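Side-chain contacts in cysteine protease S273R (African swine fever virus pig/Kenya/KEN-50/1950, PDB 6LJ9), which probably matures the viral polyproteins pp220 and pp62 as a cysteine protease, yielding core-shell proteins, and counters host immune responses by cleaving host proteins: residues B[195-198]-B[199-203]; B[127-130]-B[131-134]; B[25-28]-B[29-32]. All coordinates share one frame; numbering follows the deposited sequence.

Contact 1 (B[195-198]-B[199-203]); sequences GPVI and RWMER
Val197 and Met201, a selenomethionine, meet one turn apart at the start of helix 195-208, the crossover helix of a beta-alpha-beta unit between parallel strands 181-186 and 215-220. Both lie on the face of the helix that packs against the sheet, where Val197 touches Tyr185 and Ile172 while Met201 reaches Ile183, Tyr185 and Thr217, so apolar side chains suit both places. Val197 sets CG1 anti to its own nitrogen (chi1 176°), which brings that methyl to 4.0 Å from SE of Met201, the two side chains crossing at a slant. The selenomethionine chain also passes close to the backbone, its CG resting 3.1 Å from Val197 O. The same oxygen accepts the backbone hydrogen bond from Met201 N, at 3.0 Å. Trp200, buried beside them, packs on Ile120, His121 and Ile172. The side chain of Val197 is about 9 Å from that of Asn187, an inferred active-site residue.

Pro196, packed on Glu118 and His121, suits a position this near the helix start, where its lack of an N-H breaks no bond of the first turn. Arg199, solvent-exposed, runs its long chain back toward that end, alongside the proline ring and pointing the same way. With CG beside its own backbone N (chi1 -51°), the chain passes Gly195 O, 3.3 Å from that CG, and the same oxygen takes the backbone bond from Arg199 N at 3.0 Å. Beyond, one face of the guanidinium lies over the backbone of Pro196, offset toward the rim, and NH2 ends 4.0 Å from Pro196 CD.

Contact 2 (B[127-130]-B[131-134]); sequences VDMV and KVYK
Val127 and Val132 touch methyl to methyl, CG2 of one 3.5 Å from CG2 of the other. In Val127 the unusual chi1 of 72° wedges CG1 between its own backbone N and carbonyl carbon and leaves CG2 to make the approach. Both valines also pack on Phe108, and such short, branched, apolar side chains fit a buried junction. The selenomethionine Met129 adds its SE at 4.2 Å from Val132 CB, then continues against Trp200, Val204 and Leu208 of helix 195-208.

Asp128, partly exposed, is the N-cap of helix 129-134. With CG anti to the backbone N, its carboxylate is placed for OD1 to accept from Val130 N at 3.2 Å, met on the anti side and 29° out of the carboxylate plane; a negative group here probably gains from the positive end of the helix dipole. Its backbone O begins the regular helical bonding by accepting from Val132 N at 2.8 Å.

Lys131 lays its aliphatic part across the cap, CD 3.5 Å from Asp128 CB. A bend at chi3 (86°) then carries the amine away; NZ stays 5.5 Å from Asp128 OD2 and makes a long, weak ion pair with Glu136. Lys134 folds differently: extended as far as CE and bent at its last torsion, it runs beside Val130 and brings NZ to 4.2 Å from Val130 CG1. Lysine suits both places, since its long aliphatic part can pack on the cap or run beside the valine while the amine belongs to a residue at least partly exposed.

Contact 3 (B[25-28]-B[29-32]); sequences LSKK and IQKE
Leu25 and Gln30 meet across the N-terminal end of helix 27-32, where the chain turns from loop into helix. Followed outward from the backbone, Gln30 first brings CB near the carbonyl oxygens of Ser26 and Lys27. CG, held beside the backbone N by a chi1 of -81°, sits 3.5 Å from Ser26 O and 4.0 Å from Leu25 CB. From there the extended chain heads back past the helix start, alongside Lys27 and pointing the same way, and its amide nitrogen NE2 comes to 3.6 Å from Leu25 O. A long, polar, uncharged residue is well suited here: its CG packs on the leucine while its polar amide ends in a partly exposed place near Leu25 O. Ser26 occupies the N-cap position, but its side chain makes no capping bond; OG is hydrogen-bonded elsewhere, and it is Ser26 O that opens the helical bonding, accepting from Gln30 N at 2.7 Å.

The buried side belongs to Leu25 and Ile29, whose side chains cross at about a right angle with Leu25 CD2 4.0 Å from Ile29 CG2. Both touch Glu71, so helix 68-75 packs on this face; Glu71 also accepts a hydrogen bond from Ser26 N. The outer side carries charges. Lys31 drapes back over the preceding turn, its CG 3.2 Å from Lys27 O; the backbone bond from Lys31 N to the same oxygen is weak. Lys28 and Glu32 touch through their CG atoms but keep NZ of the lysine 5.3 Å from OE1 of the glutamate.

Along the chain contact 3 comes first, then contact 2, then contact 1. Each is the opening of a separate helix: 27-32, 129-134 and 195-208. Contacts 1 and 2 are neighbours, their centres about 17 Å apart, and they touch directly, Trp200 CZ2 packing 3.9 Å from Met129 CE; the short helix 129-134 is thereby fitted to the crossover helix beside the five-stranded mixed sheet. Contact 3 lies in the helical N-terminal part, its centre about 49 Å from that of contact 1 and 40 Å from that of contact 2. Contacts 1 and 3 fall on opposite sides of the chain's centre, consistent with an elongated molecule in which the helical N-terminal part lies far from the crossover helix of the catalytic domain.

Contact 1 (B[195-198]-B[199-203])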
ATOM      1  N   GLY B 195     -15.920   1.383 -29.037  1.00 55.57           N
ATOM      2  CA  GLY B 195     -16.767   2.495 -28.665  1.00 49.12           C
ATOM      3  C   GLY B 195     -17.311   2.427 -27.250  1.00 58.88           C
ATOM      4  O   GLY B 195     -17.184   3.380 -26.474  1.00 55.12           O
ATOM      5  N   PRO B 196     -17.947   1.306 -26.890  1.00 62.46           N
ATOM      6  CA  PRO B 196     -18.441   1.171 -25.508  1.00 62.26           C
ATOM      7  C   PRO B 196     -17.362   1.343 -24.454  1.00 50.34           C
ATOM      8  O   PRO B 196     -17.636   1.897 -23.383  1.00 43.63           O
ATOM      9  CB  PRO B 196     -19.040  -0.241 -25.496  1.00 59.41           C
ATOM     10  CG  PRO B 196     -19.472  -0.461 -26.901  1.00 52.00           C
ATOM     11  CD  PRO B 196     -18.449   0.225 -27.759  1.00 59.59           C
ATOM     12  N   VAL B 197     -16.137   0.889 -24.722  1.00 47.50           N
ATOM     13  CA  VAL B 197     -15.053   1.103 -23.767  1.00 46.21           C
ATOM     14  C   VAL B 197     -14.745   2.589 -23.636  1.00 34.61           C
ATOM     15  O   VAL B 197     -14.485   3.089 -22.533  1.00 34.02           O
ATOM     16  CB  VAL B 197     -13.809   0.294 -24.180  1.00 47.07           C
ATOM     17  CG1 VAL B 197     -12.643   0.594 -23.249  1.00 34.24           C
ATOM     18  CG2 VAL B 197     -14.123  -1.195 -24.174  1.00 41.74           C
ATOM     19  N   ILE B 198     -14.791   3.323 -24.751  1.00 42.29           N
ATOM     20  CA  ILE B 198     -14.535   4.761 -24.714  1.00 33.97           C
ATOM     21  C   ILE B 198     -15.578   5.470 -23.856  1.00 33.58           C
ATOM     22  O   ILE B 198     -15.245   6.338 -23.040  1.00 43.31           O
ATOM     23  CB  ILE B 198     -14.489   5.332 -26.145  1.00 41.63           C
ATOM     24  CG1 ILE B 198     -13.311   4.739 -26.921  1.00 46.63           C
ATOM     25  CG2 ILE B 198     -14.399   6.851 -26.116  1.00 20.90           C
ATOM     26  CD1 ILE B 198     -11.954   5.177 -26.408  1.00 65.69           C
ATOM     27  N   ARG B 199     -16.854   5.109 -24.020  1.00 44.44           N
ATOM     28  CA  ARG B 199     -17.906   5.732 -23.220  1.00 50.40           C
ATOM     29  C   ARG B 199     -17.700   5.467 -21.735  1.00 43.29           C
ATOM     30  O   ARG B 199     -17.906   6.357 -20.900  1.00 52.77           O
ATOM     31  CB  ARG B 199     -19.281   5.228 -23.657  1.00 59.36           C
ATOM     32  CG  ARG B 199     -19.550   5.323 -25.146  1.00 61.01           C
ATOM     33  CD  ARG B 199     -20.827   4.581 -25.492  1.00 71.16           C
ATOM     34  NE  ARG B 199     -20.801   4.052 -26.851  1.00 86.04           N
ATOM     35  CZ  ARG B 199     -21.586   3.072 -27.282  1.00 96.11           C
ATOM     36  NH1 ARG B 199     -22.458   2.508 -26.456  1.00 96.55           N
ATOM     37  NH2 ARG B 199     -21.496   2.650 -28.535  1.00 98.45           N
ATOM     38  N   TRP B 200     -17.293   4.243 -21.387  1.00 34.88           N
ATOM     39  CA  TRP B 200     -17.053   3.908 -19.987  1.00 38.69           C
ATOM     40  C   TRP B 200     -15.888   4.711 -19.418  1.00 37.88           C
ATOM     41  O   TRP B 200     -15.973   5.227 -18.298  1.00 39.48           O
ATOM     42  CB  TRP B 200     -16.795   2.408 -19.841  1.00 28.71           C
ATOM     43  CG  TRP B 200     -16.632   1.965 -18.419  1.00 28.08           C
ATOM     44  CD1 TRP B 200     -17.613   1.520 -17.583  1.00 36.57           C
ATOM     45  CD2 TRP B 200     -15.414   1.926 -17.666  1.00 26.35           C
ATOM     46  NE1 TRP B 200     -17.083   1.205 -16.355  1.00 38.77           N
ATOM     47  CE2 TRP B 200     -15.735   1.447 -16.380  1.00 34.57           C
ATOM     48  CE3 TRP B 200     -14.084   2.251 -17.952  1.00 32.83           C
ATOM     49  CZ2 TRP B 200     -14.774   1.283 -15.383  1.00 36.88           C
ATOM     50  CZ3 TRP B 200     -13.132   2.088 -16.961  1.00 23.89           C
ATOM     51  CH2 TRP B 200     -13.482   1.608 -15.692  1.00 25.58           C
HETATM   52  N   MSE B 201     -14.796   4.825 -20.168  1.00 37.85           N
HETATM   53  CA  MSE B 201     -13.642   5.607 -19.733  1.00 30.31           C
HETATM   54  C   MSE B 201     -14.006   7.080 -19.569  1.00 28.63           C
HETATM   55  O   MSE B 201     -13.547   7.743 -18.641  1.00 33.12           O
HETATM   56  CB  MSE B 201     -12.486   5.459 -20.725  1.00 23.40           C
HETATM   57  CG  MSE B 201     -11.981   4.034 -20.881  1.00 28.93           C
HETATM   58 SE   MSE B 201     -10.603   3.859 -22.248  0.52 39.23          SE
HETATM   59  CE  MSE B 201      -9.196   4.896 -21.388  1.00 39.29           C
ATOM     60  N   GLU B 202     -14.838   7.584 -20.483  1.00 32.09           N
ATOM     61  CA  GLU B 202     -15.287   8.969 -20.386  1.00 28.39           C
ATOM     62  C   GLU B 202     -16.193   9.174 -19.177  1.00 35.64           C
ATOM     63  O   GLU B 202     -16.097  10.197 -18.489  1.00 35.26           O
ATOM     64  CB  GLU B 202     -16.006   9.375 -21.673  1.00 45.96           C
ATOM     65  CG  GLU B 202     -15.094   9.554 -22.875  1.00 65.04           C
ATOM     66  CD  GLU B 202     -14.032  10.611 -22.650  1.00 80.16           C
ATOM     67  OE1 GLU B 202     -12.833  10.289 -22.782  1.00 83.03           O
ATOM     68  OE2 GLU B 202     -14.397  11.762 -22.333  1.00 84.34           O
ATOM     69  N   ARG B 203     -17.077   8.212 -18.899  1.00 43.63           N
ATOM     70  CA  ARG B 203     -17.974   8.339 -17.755  1.00 44.49           C
ATOM     71  C   ARG B 203     -17.199   8.333 -16.443  1.00 35.59           C
ATOM     72  O   ARG B 203     -17.524   9.086 -15.518  1.00 36.52           O
ATOM     73  CB  ARG B 203     -19.015   7.216 -17.779  1.00 38.43           C
ATOM     74  CG  ARG B 203     -20.180   7.403 -16.810  1.00 39.95           C
ATOM     75  CD  ARG B 203     -19.933   6.723 -15.465  1.00 42.61           C
ATOM     76  NE  ARG B 203     -19.819   5.272 -15.595  1.00 71.21           N
ATOM     77  CZ  ARG B 203     -20.841   4.428 -15.497  1.00 92.93           C
ATOM     78  NH1 ARG B 203     -22.064   4.886 -15.258  1.00 94.05           N
ATOM     79  NH2 ARG B 203     -20.644   3.123 -15.630  1.00100.21           N
TER

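Contact 2 (B[127-130]-B[131-134])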
ATOM      1  N   VAL B 127     -20.516   0.170 -10.997  1.00 58.71           N
ATOM      2  CA  VAL B 127     -19.459   0.638 -10.112  1.00 52.12           C
ATOM      3  C   VAL B 127     -19.369   2.154 -10.213  1.00 44.16           C
ATOM      4  O   VAL B 127     -19.541   2.737 -11.291  1.00 41.64           O
ATOM      5  CB  VAL B 127     -18.120  -0.043 -10.454  1.00 51.91           C
ATOM      6  CG1 VAL B 127     -17.545   0.483 -11.767  1.00 63.05           C
ATOM      7  CG2 VAL B 127     -17.129   0.122  -9.317  1.00 36.77           C
ATOM      8  N   ASP B 128     -19.137   2.805  -9.078  1.00 42.27           N
ATOM      9  CA  ASP B 128     -18.957   4.252  -9.012  1.00 34.64           C
ATOM     10  C   ASP B 128     -17.538   4.505  -8.526  1.00 32.56           C
ATOM     11  O   ASP B 128     -17.217   4.230  -7.364  1.00 25.81           O
ATOM     12  CB  ASP B 128     -19.995   4.892  -8.089  1.00 39.46           C
ATOM     13  CG  ASP B 128     -20.050   6.407  -8.221  1.00 55.86           C
ATOM     14  OD1 ASP B 128     -19.013   7.024  -8.541  1.00 54.19           O
ATOM     15  OD2 ASP B 128     -21.137   6.982  -7.999  1.00 61.84           O
HETATM   16  N   MSE B 129     -16.691   5.021  -9.412  1.00 32.53           N
HETATM   17  CA  MSE B 129     -15.267   5.175  -9.127  1.00 24.61           C
HETATM   18  C   MSE B 129     -15.015   6.105  -7.944  1.00 26.96           C
HETATM   19  O   MSE B 129     -14.025   5.955  -7.230  1.00 41.13           O
HETATM   20  CB  MSE B 129     -14.528   5.688 -10.365  1.00 24.50           C
HETATM   21  CG  MSE B 129     -13.072   5.258 -10.432  1.00 23.15           C
HETATM   22 SE   MSE B 129     -12.872   3.319 -10.336  0.72 32.28          SE
HETATM   23  CE  MSE B 129     -13.970   2.826 -11.871  1.00 30.09           C
ATOM     24  N   VAL B 130     -15.918   7.067  -7.741  1.00 25.16           N
ATOM     25  CA  VAL B 130     -15.826   7.927  -6.565  1.00 29.76           C
ATOM     26  C   VAL B 130     -16.118   7.130  -5.301  1.00 31.76           C
ATOM     27  O   VAL B 130     -15.410   7.254  -4.294  1.00 28.90           O
ATOM     28  CB  VAL B 130     -16.773   9.132  -6.703  1.00 40.08           C
ATOM     29  CG1 VAL B 130     -16.774   9.955  -5.423  1.00 29.51           C
ATOM     30  CG2 VAL B 130     -16.364   9.988  -7.887  1.00 37.11           C
ATOM     31  N   LYS B 131     -17.165   6.301  -5.328  1.00 28.97           N
ATOM     32  CA  LYS B 131     -17.451   5.443  -4.183  1.00 24.76           C
ATOM     33  C   LYS B 131     -16.348   4.410  -3.980  1.00 25.99           C
ATOM     34  O   LYS B 131     -16.104   3.976  -2.849  1.00 36.52           O
ATOM     35  CB  LYS B 131     -18.806   4.756  -4.357  1.00 32.03           C
ATOM     36  CG  LYS B 131     -19.983   5.706  -4.546  1.00 38.18           C
ATOM     37  CD  LYS B 131     -21.275   4.944  -4.810  1.00 50.06           C
ATOM     38  CE  LYS B 131     -21.975   4.539  -3.524  1.00 61.39           C
ATOM     39  NZ  LYS B 131     -22.675   5.697  -2.904  1.00 73.53           N
ATOM     40  N   VAL B 132     -15.673   4.009  -5.060  1.00 27.92           N
ATOM     41  CA  VAL B 132     -14.509   3.134  -4.932  1.00 17.57           C
ATOM     42  C   VAL B 132     -13.401   3.844  -4.169  1.00 26.88           C
ATOM     43  O   VAL B 132     -12.779   3.278  -3.263  1.00 18.67           O
ATOM     44  CB  VAL B 132     -14.029   2.670  -6.319  1.00 17.62           C
ATOM     45  CG1 VAL B 132     -12.688   1.959  -6.211  1.00 15.06           C
ATOM     46  CG2 VAL B 132     -15.058   1.763  -6.956  1.00 18.93           C
ATOM     47  N   TYR B 133     -13.144   5.106  -4.522  1.00 28.97           N
ATOM     48  CA  TYR B 133     -12.097   5.868  -3.853  1.00 22.76           C
ATOM     49  C   TYR B 133     -12.453   6.137  -2.395  1.00 31.37           C
ATOM     50  O   TYR B 133     -11.578   6.113  -1.522  1.00 26.90           O
ATOM     51  CB  TYR B 133     -11.854   7.179  -4.601  1.00 22.15           C
ATOM     52  CG  TYR B 133     -10.657   7.960  -4.115  1.00 25.29           C
ATOM     53  CD1 TYR B 133      -9.393   7.732  -4.646  1.00 15.71           C
ATOM     54  CD2 TYR B 133     -10.790   8.930  -3.131  1.00 27.47           C
ATOM     55  CE1 TYR B 133      -8.296   8.447  -4.205  1.00 26.37           C
ATOM     56  CE2 TYR B 133      -9.700   9.647  -2.685  1.00 28.57           C
ATOM     57  CZ  TYR B 133      -8.456   9.403  -3.224  1.00 35.05           C
ATOM     58  OH  TYR B 133      -7.373  10.123  -2.775  1.00 42.01           O
ATOM     59  N   LYS B 134     -13.731   6.388  -2.113  1.00 27.31           N
ATOM     60  CA  LYS B 134     -14.173   6.691  -0.758  1.00 26.80           C
ATOM     61  C   LYS B 134     -14.338   5.449   0.109  1.00 34.90           C
ATOM     62  O   LYS B 134     -14.517   5.584   1.324  1.00 31.94           O
ATOM     63  CB  LYS B 134     -15.492   7.464  -0.798  1.00 34.24           C
ATOM     64  CG  LYS B 134     -15.350   8.922  -1.199  1.00 39.52           C
ATOM     65  CD  LYS B 134     -16.698   9.624  -1.179  1.00 63.54           C
ATOM     66  CE  LYS B 134     -16.550  11.103  -0.866  1.00 72.53           C
ATOM     67  NZ  LYS B 134     -15.648  11.790  -1.829  1.00 64.88           N
TER

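Contact 3 (B[25-28]-B[29-32])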
ATOM      1  N   LEU B  25       1.942 -24.673   2.892  1.00 37.82           N
ATOM      2  CA  LEU B  25       0.948 -25.326   3.731  1.00 47.47           C
ATOM      3  C   LEU B  25       1.004 -24.804   5.162  1.00 45.14           C
ATOM      4  O   LEU B  25       2.047 -24.356   5.646  1.00 42.72           O
ATOM      5  CB  LEU B  25       1.159 -26.840   3.730  1.00 42.71           C
ATOM      6  CG  LEU B  25       1.018 -27.543   2.378  1.00 46.03           C
ATOM      7  CD1 LEU B  25       1.501 -28.983   2.462  1.00 57.22           C
ATOM      8  CD2 LEU B  25      -0.422 -27.488   1.900  1.00 40.84           C
ATOM      9  N   SER B  26      -0.141 -24.870   5.839  1.00 45.29           N
ATOM     10  CA  SER B  26      -0.184 -24.551   7.257  1.00 50.85           C
ATOM     11  C   SER B  26       0.662 -25.548   8.040  1.00 54.81           C
ATOM     12  O   SER B  26       0.843 -26.699   7.631  1.00 62.99           O
ATOM     13  CB  SER B  26      -1.626 -24.566   7.768  1.00 48.28           C
ATOM     14  OG  SER B  26      -2.439 -23.671   7.028  1.00 56.70           O
ATOM     15  N   LYS B  27       1.187 -25.094   9.180  1.00 61.30           N
ATOM     16  CA  LYS B  27       2.056 -25.944   9.985  1.00 67.20           C
ATOM     17  C   LYS B  27       1.321 -27.143  10.570  1.00 59.08           C
ATOM     18  O   LYS B  27       1.961 -28.152  10.883  1.00 69.46           O
ATOM     19  CB  LYS B  27       2.712 -25.121  11.094  1.00 72.60           C
ATOM     20  CG  LYS B  27       3.763 -24.154  10.569  1.00 87.57           C
ATOM     21  CD  LYS B  27       4.461 -23.400  11.685  1.00 96.22           C
ATOM     22  CE  LYS B  27       5.646 -22.617  11.143  1.00 98.40           C
ATOM     23  NZ  LYS B  27       5.258 -21.739  10.004  1.00103.05           N
ATOM     24  N   LYS B  28      -0.002 -27.062  10.719  1.00 47.82           N
ATOM     25  CA  LYS B  28      -0.770 -28.250  11.076  1.00 48.43           C
ATOM     26  C   LYS B  28      -0.849 -29.216   9.901  1.00 54.60           C
ATOM     27  O   LYS B  28      -0.637 -30.423  10.060  1.00 67.12           O
ATOM     28  CB  LYS B  28      -2.174 -27.857  11.538  1.00 44.10           C
ATOM     29  CG  LYS B  28      -3.104 -29.046  11.738  1.00 63.94           C
ATOM     30  CD  LYS B  28      -4.548 -28.606  11.920  1.00 81.25           C
ATOM     31  CE  LYS B  28      -5.474 -29.807  12.037  1.00 93.44           C
ATOM     32  NZ  LYS B  28      -6.904 -29.406  12.139  1.00101.30           N
ATOM     33  N   ILE B  29      -1.150 -28.697   8.708  1.00 47.59           N
ATOM     34  CA  ILE B  29      -1.255 -29.540   7.519  1.00 37.99           C
ATOM     35  C   ILE B  29       0.100 -30.137   7.161  1.00 31.68           C
ATOM     36  O   ILE B  29       0.178 -31.260   6.645  1.00 37.50           O
ATOM     37  CB  ILE B  29      -1.857 -28.732   6.351  1.00 54.95           C
ATOM     38  CG1 ILE B  29      -3.277 -28.283   6.698  1.00 62.82           C
ATOM     39  CG2 ILE B  29      -1.861 -29.547   5.065  1.00 53.83           C
ATOM     40  CD1 ILE B  29      -4.211 -29.424   7.039  1.00 63.49           C
ATOM     41  N   GLN B  30       1.184 -29.404   7.428  1.00 39.11           N
ATOM     42  CA  GLN B  30       2.520 -29.975   7.280  1.00 40.87           C
ATOM     43  C   GLN B  30       2.691 -31.201   8.169  1.00 49.57           C
ATOM     44  O   GLN B  30       3.244 -32.220   7.737  1.00 46.63           O
ATOM     45  CB  GLN B  30       3.583 -28.929   7.610  1.00 51.37           C
ATOM     46  CG  GLN B  30       3.905 -27.959   6.485  1.00 66.04           C
ATOM     47  CD  GLN B  30       5.170 -27.167   6.761  1.00 76.04           C
ATOM     48  OE1 GLN B  30       6.274 -27.715   6.747  1.00 77.54           O
ATOM     49  NE2 GLN B  30       5.016 -25.875   7.023  1.00 83.26           N
ATOM     50  N   LYS B  31       2.221 -31.121   9.416  1.00 44.58           N
ATOM     51  CA  LYS B  31       2.378 -32.235  10.348  1.00 50.71           C
ATOM     52  C   LYS B  31       1.528 -33.429   9.935  1.00 52.75           C
ATOM     53  O   LYS B  31       2.017 -34.562   9.868  1.00 53.65           O
ATOM     54  CB  LYS B  31       2.011 -31.789  11.763  1.00 61.12           C
ATOM     55  CG  LYS B  31       2.983 -30.815  12.398  1.00 66.79           C
ATOM     56  CD  LYS B  31       2.349 -30.122  13.595  1.00 74.08           C
ATOM     57  CE  LYS B  31       3.405 -29.537  14.518  1.00 79.04           C
ATOM     58  NZ  LYS B  31       4.366 -28.663  13.792  1.00 83.74           N
ATOM     59  N   GLU B  32       0.245 -33.193   9.656  1.00 42.92           N
ATOM     60  CA  GLU B  32      -0.685 -34.283   9.384  1.00 55.08           C
ATOM     61  C   GLU B  32      -0.398 -34.996   8.067  1.00 57.42           C
ATOM     62  O   GLU B  32      -0.803 -36.151   7.905  1.00 42.57           O
ATOM     63  CB  GLU B  32      -2.119 -33.750   9.382  1.00 67.54           C
ATOM     64  CG  GLU B  32      -2.512 -33.014  10.653  1.00 84.83           C
ATOM     65  CD  GLU B  32      -2.975 -33.947  11.753  1.00104.81           C
ATOM     66  OE1 GLU B  32      -4.192 -33.980  12.031  1.00112.41           O
ATOM     67  OE2 GLU B  32      -2.126 -34.656  12.332  1.00106.09           O
TER